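Local coordinates for putative ATP-grasp superfamily protein (Archaeoglobus fulgidus, PDB 3DF7), which probably binds ATP and a metal ion as a member of the ATP-grasp superfamily, although its substrate and reaction are unknown, at residues E113-L118 and P125-R130; G231-Y236 and V242-A247; E288-Y291 and Y297-E300; E17-V22 and V281-S286; T42-P47 and E64-K69. All coordinates share one frame; numbering follows the deposited sequence.

Overall arrangement
Interactions 1 and 2 are buried and touch each other in the ATP-grasp domain, their centres about 13 Å apart: the first lays a ring of helix 111-118 on strand 127-128, the second is regular strand pairing in the hairpin at one edge of the large antiparallel sheet. Interactions 3 and 4 lie toward the other end of that sheet, on the neighbouring strands 297-303 and 279-285, and are only partly buried. Interaction 3 has a single direct backbone bond plus a water bridge, interaction 4 a lysine reaching for a carbonyl of helix 18-35. Interaction 5 is a buried aromatic contact at the margin of the N-terminal parallel sheet. Water bridges recur in interactions 1, 2 and 3.

Interaction 1 of 5, residues E113-L118 and P125-R130; sequences ELYKKL and PQTSLR
Thr127 OG1 is held by Pro125 O, two residues back, and by Gln162 NE2, and it also lies against the ring of Tyr115, 3.5 Å from CD1. Thr127 OG1 donates to Pro125 O at 2.9 Å, coming from above the carbonyl plane, while Gln162 reaches it from the adjoining strand 159-163. The threonine is thereby fixed in rotation and presents its CB to the aromatic face. This is a CH-pi contact: Thr127 CB sits 3.5 Å from the centroid of the Tyr115 ring and 15° off the ring normal, displaced somewhat toward the rim. On the helix side, a first torsion that sets Tyr115 CG opposite the backbone N (chi1 164°) swings the ring out from helix 111-118, and it slides past the threonine in the reverse direction. The phenol end is tied down through a water, which lies 2.8 Å from Tyr115 OH and accepts from Thr127 N at 3.1 Å. One residue therefore meets the tyrosine twice, by its side chain over the ring and by its backbone beyond the hydroxyl. Trp112, one helical turn back, meets the Tyr115 ring and also touches Thr127, which broadens the seam between the helix and the small antiparallel sheet of the ATP-grasp domain. With direct contact left to dispersion and the polar link left to water, the tyrosine's place probably depends on shape as much as on bonding.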
# COMPACT_ATOMS: atom_id res chain seq x y z
N GLU A 113 14.43 3.07 10.78
CA GLU A 113 15.08 1.79 10.54
C GLU A 113 15.19 1.57 9.02
O GLU A 113 16.20 1.07 8.54
CB GLU A 113 14.28 0.65 11.18
CG GLU A 113 14.43 0.57 12.70
CD GLU A 113 15.87 0.32 13.13
OE1 GLU A 113 16.49 -0.62 12.59
OE2 GLU A 113 16.39 1.05 13.99
N LEU A 114 14.16 1.96 8.28
CA LEU A 114 14.19 1.79 6.83
C LEU A 114 15.30 2.65 6.24
O LEU A 114 16.00 2.22 5.33
CB LEU A 114 12.85 2.16 6.21
CG LEU A 114 12.77 2.00 4.68
CD1 LEU A 114 13.14 0.57 4.29
CD2 LEU A 114 11.38 2.35 4.20
N TYR A 115 15.46 3.87 6.75
CA TYR A 115 16.50 4.76 6.26
C TYR A 115 17.88 4.10 6.40
O TYR A 115 18.67 4.06 5.45
CB TYR A 115 16.47 6.07 7.05
CG TYR A 115 17.73 6.90 6.90
CD1 TYR A 115 18.10 7.44 5.67
CD2 TYR A 115 18.56 7.13 8.00
CE1 TYR A 115 19.27 8.20 5.54
CE2 TYR A 115 19.73 7.88 7.88
CZ TYR A 115 20.08 8.41 6.65
OH TYR A 115 21.24 9.15 6.53
N LYS A 116 18.18 3.58 7.59
CA LYS A 116 19.47 2.94 7.82
C LYS A 116 19.64 1.69 6.96
O LYS A 116 20.75 1.35 6.55
CB LYS A 116 19.64 2.58 9.30
CG LYS A 116 19.55 3.77 10.23
CD LYS A 116 19.98 3.42 11.66
CE LYS A 116 19.10 2.37 12.28
NZ LYS A 116 19.52 2.05 13.68
N LYS A 117 18.54 1.01 6.67
CA LYS A 117 18.59 -0.20 5.86
C LYS A 117 18.89 0.11 4.40
O LYS A 117 19.67 -0.59 3.75
CB LYS A 117 17.25 -0.94 5.95
CG LYS A 117 17.28 -2.35 5.38
CD LYS A 117 17.97 -3.31 6.34
CE LYS A 117 18.08 -4.71 5.76
NZ LYS A 117 19.00 -4.77 4.60
N LEU A 118 18.30 1.19 3.88
CA LEU A 118 18.48 1.56 2.48
C LEU A 118 19.61 2.51 2.08
O LEU A 118 20.16 2.39 0.98
CB LEU A 118 17.17 2.17 1.95
CG LEU A 118 15.89 1.34 2.06
CD1 LEU A 118 14.71 2.16 1.58
CD2 LEU A 118 16.03 0.06 1.25
N PRO A 125 16.48 10.30 0.62
CA PRO A 125 16.73 11.68 1.04
C PRO A 125 17.45 11.73 2.39
O PRO A 125 17.39 10.77 3.16
CB PRO A 125 15.33 12.28 1.10
CG PRO A 125 14.48 11.12 1.50
CD PRO A 125 15.05 9.97 0.69
N GLN A 126 18.13 12.83 2.67
CA GLN A 126 18.81 12.96 3.96
C GLN A 126 17.74 12.75 5.02
O GLN A 126 16.64 13.29 4.91
CB GLN A 126 19.42 14.36 4.11
CG GLN A 126 20.63 14.62 3.24
CD GLN A 126 21.29 15.95 3.57
OE1 GLN A 126 21.59 16.22 4.73
NE2 GLN A 126 21.51 16.77 2.55
N THR A 127 18.06 11.95 6.03
CA THR A 127 17.12 11.66 7.11
C THR A 127 17.83 11.74 8.45
O THR A 127 18.99 11.34 8.57
CB THR A 127 16.50 10.26 6.94
OG1 THR A 127 15.95 10.14 5.62
CG2 THR A 127 15.39 10.03 7.97
N SER A 128 17.14 12.25 9.47
CA SER A 128 17.73 12.40 10.79
C SER A 128 16.67 12.36 11.89
O SER A 128 15.48 12.38 11.61
CB SER A 128 18.50 13.72 10.86
OG SER A 128 19.12 13.89 12.11
N LEU A 129 17.13 12.28 13.14
CA LEU A 129 16.21 12.26 14.27
C LEU A 129 16.14 13.67 14.87
O LEU A 129 15.45 13.92 15.85
CB LEU A 129 16.69 11.25 15.33
CG LEU A 129 16.65 9.78 14.90
CD1 LEU A 129 17.29 8.90 15.96
CD2 LEU A 129 15.20 9.36 14.68
N ARG A 130 16.88 14.58 14.25
CA ARG A 130 16.92 15.98 14.66
C ARG A 130 16.83 16.86 13.42
O ARG A 130 16.97 16.37 12.30
CB ARG A 130 18.21 16.24 15.44
CG ARG A 130 18.16 15.68 16.86
CD ARG A 130 19.42 15.95 17.65
NE ARG A 130 19.27 15.51 19.04
CZ ARG A 130 20.24 15.55 19.95
NH1 ARG A 130 21.44 16.01 19.61
NH2 ARG A 130 20.01 15.14 21.19
O HOH W 1 21.09 11.78 5.69

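Interaction 2 of 5, residues G231-Y236 and V242-A247; sequences GVDIVY and VIEINA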
# COMPACT_ATOMS: atom_id res chain seq x y z
N GLY A 231 4.59 -1.92 -2.41
CA GLY A 231 4.55 -0.62 -3.05
C GLY A 231 5.76 0.20 -2.63
O GLY A 231 6.16 0.15 -1.46
N VAL A 232 6.36 0.92 -3.56
CA VAL A 232 7.52 1.75 -3.23
C VAL A 232 7.24 3.20 -3.62
O VAL A 232 6.98 3.49 -4.79
CB VAL A 232 8.79 1.30 -3.98
CG1 VAL A 232 9.98 2.17 -3.57
CG2 VAL A 232 9.08 -0.16 -3.67
N ASP A 233 7.29 4.11 -2.64
CA ASP A 233 7.05 5.52 -2.91
C ASP A 233 8.36 6.18 -3.33
O ASP A 233 9.39 6.03 -2.67
CB ASP A 233 6.49 6.23 -1.68
CG ASP A 233 5.02 5.94 -1.45
OD1 ASP A 233 4.37 5.35 -2.34
OD2 ASP A 233 4.52 6.30 -0.37
N ILE A 234 8.30 6.92 -4.43
CA ILE A 234 9.46 7.59 -4.98
C ILE A 234 9.16 9.01 -5.46
O ILE A 234 8.05 9.31 -5.89
CB ILE A 234 10.03 6.79 -6.18
CG1 ILE A 234 10.82 5.58 -5.66
CG2 ILE A 234 10.92 7.67 -7.06
CD1 ILE A 234 11.21 4.61 -6.74
N VAL A 235 10.16 9.88 -5.35
CA VAL A 235 10.03 11.24 -5.86
C VAL A 235 11.16 11.38 -6.87
O VAL A 235 12.32 11.11 -6.56
CB VAL A 235 10.20 12.31 -4.76
CG1 VAL A 235 10.13 13.70 -5.40
CG2 VAL A 235 9.11 12.16 -3.71
N TYR A 236 10.82 11.78 -8.09
CA TYR A 236 11.84 11.96 -9.11
C TYR A 236 12.15 13.43 -9.30
O TYR A 236 11.33 14.19 -9.82
CB TYR A 236 11.38 11.37 -10.45
CG TYR A 236 12.48 11.33 -11.49
CD1 TYR A 236 13.22 10.16 -11.70
CD2 TYR A 236 12.81 12.46 -12.24
CE1 TYR A 236 14.26 10.13 -12.63
CE2 TYR A 236 13.84 12.43 -13.17
CZ TYR A 236 14.56 11.27 -13.36
OH TYR A 236 15.59 11.23 -14.27
N VAL A 242 14.06 7.17 -3.14
CA VAL A 242 13.13 6.26 -2.47
C VAL A 242 12.72 6.87 -1.13
O VAL A 242 13.56 7.13 -0.27
CB VAL A 242 13.78 4.88 -2.25
CG1 VAL A 242 12.86 4.00 -1.42
CG2 VAL A 242 14.05 4.22 -3.59
N ILE A 243 11.42 7.07 -0.97
CA ILE A 243 10.87 7.69 0.23
C ILE A 243 10.26 6.70 1.22
O ILE A 243 10.39 6.87 2.44
CB ILE A 243 9.75 8.69 -0.15
CG1 ILE A 243 10.22 9.59 -1.31
CG2 ILE A 243 9.37 9.53 1.07
CD1 ILE A 243 11.44 10.42 -0.98
N GLU A 244 9.58 5.68 0.71
CA GLU A 244 8.91 4.74 1.59
C GLU A 244 8.64 3.41 0.91
O GLU A 244 8.58 3.32 -0.32
CB GLU A 244 7.58 5.38 2.04
CG GLU A 244 6.68 4.50 2.88
CD GLU A 244 5.46 5.27 3.39
OE1 GLU A 244 5.64 6.32 4.03
OE2 GLU A 244 4.32 4.81 3.14
N ILE A 245 8.51 2.36 1.72
CA ILE A 245 8.21 1.04 1.20
C ILE A 245 7.00 0.51 1.96
O ILE A 245 7.06 0.33 3.17
CB ILE A 245 9.38 0.05 1.38
CG1 ILE A 245 10.56 0.46 0.50
CG2 ILE A 245 8.92 -1.36 1.03
CD1 ILE A 245 11.76 -0.48 0.61
N ASN A 246 5.91 0.29 1.24
CA ASN A 246 4.70 -0.24 1.85
C ASN A 246 4.64 -1.73 1.54
O ASN A 246 4.38 -2.13 0.40
CB ASN A 246 3.46 0.46 1.28
CG ASN A 246 3.44 1.94 1.60
OD1 ASN A 246 3.31 2.33 2.77
ND2 ASN A 246 3.58 2.77 0.58
N ALA A 247 4.92 -2.55 2.55
CA ALA A 247 4.92 -3.99 2.38
C ALA A 247 3.49 -4.50 2.56
O ALA A 247 3.21 -5.28 3.46
CB ALA A 247 5.85 -4.64 3.41
O HOH W 2 2.52 5.16 0.79
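Val232 CG1 and Val242 CG1 meet at 4.0 Å on the tightly packed face of this antiparallel hairpin, where Ile234 and Ile245 also lie. Ile234 CG1 adds a contact with Val242 CG2 at 4.1 Å. The two backbones are closely knit: Gly231 and Asn246 form a hydrogen-bonded pair in both directions, and Asp233 N donates to Glu244 O at 2.8 Å. A classic beta bulge follows, in which Ile243 and Glu244 both face Asp233. Asp233 O takes a good bond from Ile243 N at 2.8 Å and a weak one from Glu244 N at 3.4 Å. Past the bulge, Val235 CG2 rests on Ile243 CG1.

The other face is polar and looser. Asp233 and Glu244 run side by side, their carboxylate planes 35° apart, and Asp233 OD2 stays 3.8 Å from Glu244 OE2. A water donates to both, at 2.6 Å to Asp233 OD2. Glu244, Ile245 and Asn246 match the Glu-X-Asn pattern that commonly supplies magnesium ligands in ATP-grasp enzymes, so this acidic patch is consistent with a metal site. With an alanine in place of Asp233 the water would probably lose its shorter bond and keep only that to Glu244 OE2, and the glutamate would lose its neighbour alongside.

Strand 240-246 is one of the two edge strands of the large sheet. Helix 111-118 packs on Val242 and Ile245 through Leu114 and Leu118, helix 206-220 covers Val232 and Ile234, and strand 168-176 flanks strand 228-236 on its far edge.

Interaction 3 of 5, residues E288-Y291 and Y297-E300; sequences EKPY and YTLE
The one direct hydrogen bond between these segments runs from Tyr291 N to Leu299 O, 2.7 Å long, nearly straight at the hydrogen and almost in line with the carbonyl. Leu299 O also lies 3.3 Å from Tyr291 CB. From there the side chain turns off: with CG opposite the backbone N (chi1 172°), the ring leaves strand 297-303 and reaches Lys29 and Ser30 of helix 18-35.

Apolar contact is concentrated on Pro290, whose CB and CG meet Thr298 at a slant. Pro290 CB lies 3.6 Å from Thr298 CB and 3.7 Å from Thr298 CG2, and Pro290 CG touches the same methyl at 4.0 Å. The threonine can offer carbon here because its hydroxyl is turned elsewhere, engaging Ser284 OG and the backbone N of Ala287.

In the fold, the proline and tyrosine lead into strand 292-294, the edge strand of the large antiparallel sheet at the end opposite strand 240-246. That short strand and 297-303 form a tight hairpin, and Leu299 carries the backbone pairing onward to Val292.

Water supplies the remaining polar link. It donates to Lys289 O at 3.2 Å and to Glu300 OE1 at 2.6 Å, joining the loop to the carboxylate. Glu300 is held from its other oxygen as well: OE2 makes a salt bridge with Arg282 NE and accepts from Ser284 OG, both on strand 279-285.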
# COMPACT_ATOMS: atom_id res chain seq x y z
N GLU A 288 -20.77 11.73 -6.87
CA GLU A 288 -21.97 11.07 -7.37
C GLU A 288 -21.77 9.63 -7.82
O GLU A 288 -22.64 8.79 -7.60
CB GLU A 288 -22.55 11.88 -8.54
CG GLU A 288 -23.83 11.28 -9.11
CD GLU A 288 -24.42 12.13 -10.22
OE1 GLU A 288 -24.61 13.34 -10.00
OE2 GLU A 288 -24.69 11.58 -11.31
N LYS A 289 -20.63 9.34 -8.45
CA LYS A 289 -20.35 8.00 -8.95
C LYS A 289 -19.07 7.42 -8.35
O LYS A 289 -18.05 7.30 -9.03
CB LYS A 289 -20.25 8.05 -10.48
CG LYS A 289 -21.52 8.60 -11.13
CD LYS A 289 -21.39 8.81 -12.63
CE LYS A 289 -22.70 9.37 -13.20
NZ LYS A 289 -22.59 9.68 -14.65
N PRO A 290 -19.13 7.02 -7.07
CA PRO A 290 -17.95 6.45 -6.41
C PRO A 290 -17.78 4.95 -6.59
O PRO A 290 -18.69 4.26 -7.05
CB PRO A 290 -18.18 6.81 -4.95
CG PRO A 290 -19.67 6.56 -4.83
CD PRO A 290 -20.23 7.19 -6.11
N TYR A 291 -16.60 4.47 -6.23
CA TYR A 291 -16.29 3.05 -6.29
C TYR A 291 -16.79 2.50 -4.95
O TYR A 291 -17.44 1.46 -4.90
CB TYR A 291 -14.77 2.86 -6.43
CG TYR A 291 -14.29 1.43 -6.31
CD1 TYR A 291 -14.76 0.44 -7.17
CD2 TYR A 291 -13.34 1.07 -5.35
CE1 TYR A 291 -14.29 -0.88 -7.09
CE2 TYR A 291 -12.87 -0.24 -5.25
CZ TYR A 291 -13.34 -1.21 -6.12
OH TYR A 291 -12.86 -2.49 -6.05
N TYR A 297 -17.19 10.47 2.74
CA TYR A 297 -16.03 10.29 1.88
C TYR A 297 -16.28 9.26 0.79
O TYR A 297 -16.89 8.22 1.01
CB TYR A 297 -14.81 9.87 2.71
CG TYR A 297 -14.12 11.03 3.41
CD1 TYR A 297 -13.17 11.80 2.75
CD2 TYR A 297 -14.44 11.36 4.73
CE1 TYR A 297 -12.55 12.88 3.38
CE2 TYR A 297 -13.83 12.44 5.37
CZ TYR A 297 -12.88 13.19 4.69
OH TYR A 297 -12.27 14.26 5.31
N THR A 298 -15.79 9.56 -0.41
CA THR A 298 -15.94 8.67 -1.54
C THR A 298 -14.60 8.50 -2.25
O THR A 298 -13.75 9.39 -2.22
CB THR A 298 -16.95 9.21 -2.58
OG1 THR A 298 -16.62 10.57 -2.89
CG2 THR A 298 -18.37 9.13 -2.04
N LEU A 299 -14.40 7.34 -2.86
CA LEU A 299 -13.18 7.09 -3.60
C LEU A 299 -13.66 6.76 -5.01
O LEU A 299 -14.47 5.86 -5.20
CB LEU A 299 -12.40 5.92 -3.02
CG LEU A 299 -11.01 5.76 -3.64
CD1 LEU A 299 -10.12 6.92 -3.20
CD2 LEU A 299 -10.40 4.44 -3.22
N GLU A 300 -13.17 7.52 -5.98
CA GLU A 300 -13.58 7.32 -7.37
C GLU A 300 -12.44 6.77 -8.20
O GLU A 300 -11.27 6.91 -7.84
CB GLU A 300 -14.01 8.65 -8.00
CG GLU A 300 -14.97 9.50 -7.20
CD GLU A 300 -15.01 10.93 -7.71
OE1 GLU A 300 -15.43 11.14 -8.86
OE2 GLU A 300 -14.60 11.84 -6.95
O HOH W 3 -16.83 9.83 -10.56

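Interaction 4 of 5, residues E17-V22 and V281-S286; sequences EDSTAV and VRKSKS
Lys283 stretches out from strand 279-285 to take hold of Ser19 in the first turn of helix 18-35. Its CB and CG make up the straight part of the reach: CG stands opposite the backbone N (chi1 179°), and the next torsion keeps the chain extended toward the helix. At CD the chain comes alongside Ser19, 3.8 Å from both the hydroxyl OG and the carbonyl O. The bend comes at chi3 (-61°), which tucks CE in to 3.3 Å from Ser19 O. There CE also brushes the methyl CG1 of Val22 at 4.2 Å, the apolar part of the contact.

In the fold this pairs the start of an N-terminal helix with a strand more than 250 residues later in the chain, so it is a long-range tie between the N-terminal part and the large antiparallel sheet. Val22, one turn on from Ser19, also packs on Leu299 and Val292 of the strands beyond.

At the tip, Lys283 NZ donates to Ser19 O at 3.0 Å, arriving from above the carbonyl plane, and makes a weaker bond of 3.3 Å to Ser19 OG. It has a stronger charged partner in Glu23 of the same helix, through OE2. A leucine in place of the lysine would probably leave the Glu23 carboxylate without its positive mate and Ser19 O without this donor. Ser19 also rests its side chain on Tyr297, and Lys283 keeps its backbone bonded to Ala196 of the strand alongside.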
# COMPACT_ATOMS: atom_id res chain seq x y z
N GLU A 17 -10.99 6.81 11.14
CA GLU A 17 -11.59 7.96 10.48
C GLU A 17 -11.98 7.61 9.04
O GLU A 17 -11.24 6.91 8.35
CB GLU A 17 -10.63 9.15 10.50
CG GLU A 17 -9.29 8.89 9.84
CD GLU A 17 -8.31 10.02 10.09
OE1 GLU A 17 -7.97 10.25 11.26
OE2 GLU A 17 -7.89 10.67 9.11
N ASP A 18 -13.14 8.09 8.61
CA ASP A 18 -13.66 7.81 7.27
C ASP A 18 -12.71 8.12 6.13
O ASP A 18 -12.67 7.39 5.14
CB ASP A 18 -14.97 8.58 7.04
CG ASP A 18 -15.98 8.36 8.14
OD1 ASP A 18 -15.91 7.32 8.83
OD2 ASP A 18 -16.85 9.24 8.32
N SER A 19 -11.95 9.20 6.26
CA SER A 19 -11.01 9.60 5.22
C SER A 19 -10.06 8.46 4.85
O SER A 19 -9.83 8.19 3.67
CB SER A 19 -10.19 10.81 5.67
OG SER A 19 -9.18 11.12 4.72
N THR A 20 -9.51 7.81 5.87
CA THR A 20 -8.58 6.70 5.67
C THR A 20 -9.35 5.41 5.41
O THR A 20 -8.91 4.56 4.65
CB THR A 20 -7.68 6.50 6.90
OG1 THR A 20 -6.94 7.69 7.16
CG2 THR A 20 -6.70 5.35 6.67
N ALA A 21 -10.51 5.29 6.06
CA ALA A 21 -11.33 4.09 5.92
C ALA A 21 -11.79 3.85 4.48
O ALA A 21 -11.88 2.70 4.05
CB ALA A 21 -12.55 4.20 6.83
N VAL A 22 -12.08 4.92 3.75
CA VAL A 22 -12.54 4.76 2.38
C VAL A 22 -11.49 4.08 1.51
O VAL A 22 -11.82 3.31 0.60
CB VAL A 22 -12.97 6.12 1.76
CG1 VAL A 22 -11.75 6.94 1.35
CG2 VAL A 22 -13.91 5.87 0.58
N VAL A 281 -7.54 7.79 -9.77
CA VAL A 281 -8.19 7.38 -8.53
C VAL A 281 -8.15 8.64 -7.67
O VAL A 281 -7.12 9.31 -7.59
CB VAL A 281 -7.40 6.26 -7.80
CG1 VAL A 281 -8.08 5.90 -6.48
CG2 VAL A 281 -7.30 5.02 -8.69
N ARG A 282 -9.27 9.01 -7.06
CA ARG A 282 -9.25 10.20 -6.23
C ARG A 282 -10.20 10.12 -5.06
O ARG A 282 -11.28 9.54 -5.14
CB ARG A 282 -9.55 11.46 -7.06
CG ARG A 282 -10.99 11.57 -7.54
CD ARG A 282 -11.17 12.78 -8.47
NE ARG A 282 -12.54 12.84 -8.97
CZ ARG A 282 -12.95 13.62 -9.97
NH1 ARG A 282 -12.10 14.42 -10.60
NH2 ARG A 282 -14.22 13.57 -10.34
N LYS A 283 -9.77 10.72 -3.95
CA LYS A 283 -10.56 10.76 -2.74
C LYS A 283 -11.34 12.06 -2.80
O LYS A 283 -10.78 13.12 -3.14
CB LYS A 283 -9.65 10.72 -1.51
CG LYS A 283 -10.39 10.78 -0.19
CD LYS A 283 -9.41 10.84 0.98
CE LYS A 283 -8.53 9.60 1.03
NZ LYS A 283 -7.60 9.61 2.19
N SER A 284 -12.62 11.99 -2.50
CA SER A 284 -13.46 13.18 -2.55
C SER A 284 -14.57 13.10 -1.51
O SER A 284 -14.64 12.14 -0.74
CB SER A 284 -14.07 13.32 -3.95
OG SER A 284 -14.75 12.13 -4.34
N LYS A 285 -15.42 14.12 -1.51
CA LYS A 285 -16.54 14.19 -0.59
C LYS A 285 -17.84 14.05 -1.38
O LYS A 285 -18.11 14.84 -2.29
CB LYS A 285 -16.53 15.52 0.16
CG LYS A 285 -15.28 15.78 1.00
CD LYS A 285 -15.12 14.75 2.12
CE LYS A 285 -15.35 15.37 3.50
NZ LYS A 285 -16.71 15.94 3.65
N SER A 286 -18.63 13.04 -1.04
CA SER A 286 -19.92 12.81 -1.67
C SER A 286 -19.94 12.83 -3.20
O SER A 286 -20.83 13.44 -3.80
CB SER A 286 -20.93 13.83 -1.14
OG SER A 286 -20.96 13.80 0.28

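Interaction 5 of 5, residues T42-P47 and E64-K69; sequences TGFVRP and EKYLEK
Phe44 carries CG between its backbone N and carbonyl carbon (chi1 53°), and Tyr66 carries CG opposite its carbonyl carbon (chi1 -65°); together these torsions bring the two rings into contact. The contact lies at the margin of the N-terminal Rossmann-like part, where a parallel sheet has strand 40-42 as an outer strand. The chain leaving that strand runs past helix 63-67, and Tyr66 projects from the helix onto it.

The rings form an edge-to-face pair, tilted from a true T, with planes 58° apart and centroids 4.8 Å from each other. Phe44 supplies the edge: its CD2 stands over the centre of the Tyr66 ring and lies 3.5 Å from Tyr66 CE1. Phe44 CE2 follows, at 3.8 Å from Tyr66 CD1, so one side of the phenyl ring, not a lone atom, leans on the phenol. Close to the hydroxyl end, Phe44 CB reaches Tyr66 OH at 4.0 Å. Phe5 of the inner strand 3-8 also touches Phe44, joining this aromatic pair to the sheet.

Gly43 lies along the other part of the tyrosine. At its backbone angles any CB would collide with Thr42 O, so only glycine fits comfortably, and the bare Gly43 CA lies 3.7 Å from Tyr66 CD2. The phenol end is fixed as well, since Tyr66 OH is hydrogen-bonded to Asp58 OD2, and Asp58 also touches Phe44. A last contact comes from the Gly43-Phe44 peptide: Gly43 O meets the Tyr66 ring obliquely, 3.5 Å from CE2.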
# COMPACT_ATOMS: atom_id res chain seq x y z
N THR A 42 -12.14 -16.56 2.86
CA THR A 42 -12.66 -16.79 4.20
C THR A 42 -12.39 -15.48 4.93
O THR A 42 -11.50 -14.73 4.53
CB THR A 42 -11.93 -17.92 4.93
OG1 THR A 42 -10.55 -17.57 5.10
CG2 THR A 42 -12.02 -19.22 4.14
N GLY A 43 -13.16 -15.20 5.97
CA GLY A 43 -12.96 -13.97 6.70
C GLY A 43 -14.26 -13.37 7.18
O GLY A 43 -15.31 -14.02 7.12
N PHE A 44 -14.21 -12.13 7.63
CA PHE A 44 -15.37 -11.44 8.17
C PHE A 44 -15.25 -9.94 7.96
O PHE A 44 -14.18 -9.43 7.63
CB PHE A 44 -15.45 -11.74 9.67
CG PHE A 44 -14.17 -11.42 10.40
CD1 PHE A 44 -13.90 -10.13 10.84
CD2 PHE A 44 -13.19 -12.40 10.56
CE1 PHE A 44 -12.67 -9.82 11.42
CE2 PHE A 44 -11.96 -12.10 11.14
CZ PHE A 44 -11.69 -10.80 11.57
N VAL A 45 -16.35 -9.23 8.16
CA VAL A 45 -16.34 -7.78 8.01
C VAL A 45 -17.04 -7.14 9.20
O VAL A 45 -17.75 -7.80 9.95
CB VAL A 45 -17.05 -7.33 6.71
CG1 VAL A 45 -16.34 -7.94 5.51
CG2 VAL A 45 -18.52 -7.73 6.73
N ARG A 46 -16.81 -5.84 9.38
CA ARG A 46 -17.45 -5.10 10.46
C ARG A 46 -18.93 -4.98 10.12
O ARG A 46 -19.32 -5.08 8.95
CB ARG A 46 -16.83 -3.71 10.61
CG ARG A 46 -15.42 -3.70 11.17
CD ARG A 46 -14.82 -2.30 11.11
NE ARG A 46 -15.69 -1.29 11.70
CZ ARG A 46 -15.92 -1.16 13.01
NH1 ARG A 46 -15.34 -1.98 13.87
NH2 ARG A 46 -16.74 -0.21 13.45
N PRO A 47 -19.79 -4.74 11.12
CA PRO A 47 -21.23 -4.61 10.88
C PRO A 47 -21.60 -3.58 9.81
O PRO A 47 -22.46 -3.84 8.97
CB PRO A 47 -21.77 -4.23 12.25
CG PRO A 47 -20.84 -4.95 13.18
CD PRO A 47 -19.49 -4.68 12.57
N GLU A 64 -8.44 -15.57 14.96
CA GLU A 64 -7.71 -16.83 15.12
C GLU A 64 -8.52 -17.98 14.53
O GLU A 64 -7.99 -18.82 13.80
CB GLU A 64 -7.45 -17.11 16.60
CG GLU A 64 -6.96 -15.92 17.42
CD GLU A 64 -8.07 -14.92 17.71
OE1 GLU A 64 -9.12 -15.33 18.25
OE2 GLU A 64 -7.89 -13.73 17.38
N LYS A 65 -9.81 -17.99 14.84
CA LYS A 65 -10.73 -19.03 14.38
C LYS A 65 -10.76 -19.16 12.86
O LYS A 65 -10.97 -20.24 12.31
CB LYS A 65 -12.14 -18.76 14.90
CG LYS A 65 -12.21 -18.68 16.42
CD LYS A 65 -11.86 -20.02 17.06
CE LYS A 65 -11.59 -19.88 18.55
NZ LYS A 65 -10.35 -19.10 18.81
N TYR A 66 -10.57 -18.03 12.17
CA TYR A 66 -10.57 -18.02 10.72
C TYR A 66 -9.21 -18.47 10.19
O TYR A 66 -9.13 -19.21 9.21
CB TYR A 66 -10.92 -16.62 10.20
CG TYR A 66 -12.32 -16.20 10.56
CD1 TYR A 66 -12.63 -15.75 11.84
CD2 TYR A 66 -13.35 -16.27 9.62
CE1 TYR A 66 -13.94 -15.39 12.18
CE2 TYR A 66 -14.66 -15.92 9.95
CZ TYR A 66 -14.94 -15.48 11.23
OH TYR A 66 -16.23 -15.13 11.56
N LEU A 67 -8.14 -18.01 10.84
CA LEU A 67 -6.79 -18.38 10.44
C LEU A 67 -6.57 -19.89 10.56
O LEU A 67 -5.87 -20.49 9.75
CB LEU A 67 -5.77 -17.65 11.31
CG LEU A 67 -5.53 -16.18 10.98
CD1 LEU A 67 -4.75 -15.50 12.09
CD2 LEU A 67 -4.79 -16.08 9.65
N GLU A 68 -7.18 -20.49 11.58
CA GLU A 68 -7.05 -21.93 11.82
C GLU A 68 -7.66 -22.77 10.71
O GLU A 68 -7.33 -23.95 10.56
CB GLU A 68 -7.72 -22.30 13.15
CG GLU A 68 -7.20 -21.55 14.37
CD GLU A 68 -7.93 -21.91 15.65
OE1 GLU A 68 -9.18 -21.92 15.64
OE2 GLU A 68 -7.26 -22.18 16.67
N LYS A 69 -8.56 -22.17 9.93
CA LYS A 69 -9.22 -22.89 8.84
C LYS A 69 -8.80 -22.41 7.45
O LYS A 69 -9.42 -22.76 6.45
CB LYS A 69 -10.74 -22.74 8.99
CG LYS A 69 -11.30 -23.25 10.32
CD LYS A 69 -11.21 -24.77 10.42
CE LYS A 69 -11.78 -25.28 11.74
NZ LYS A 69 -10.98 -24.82 12.92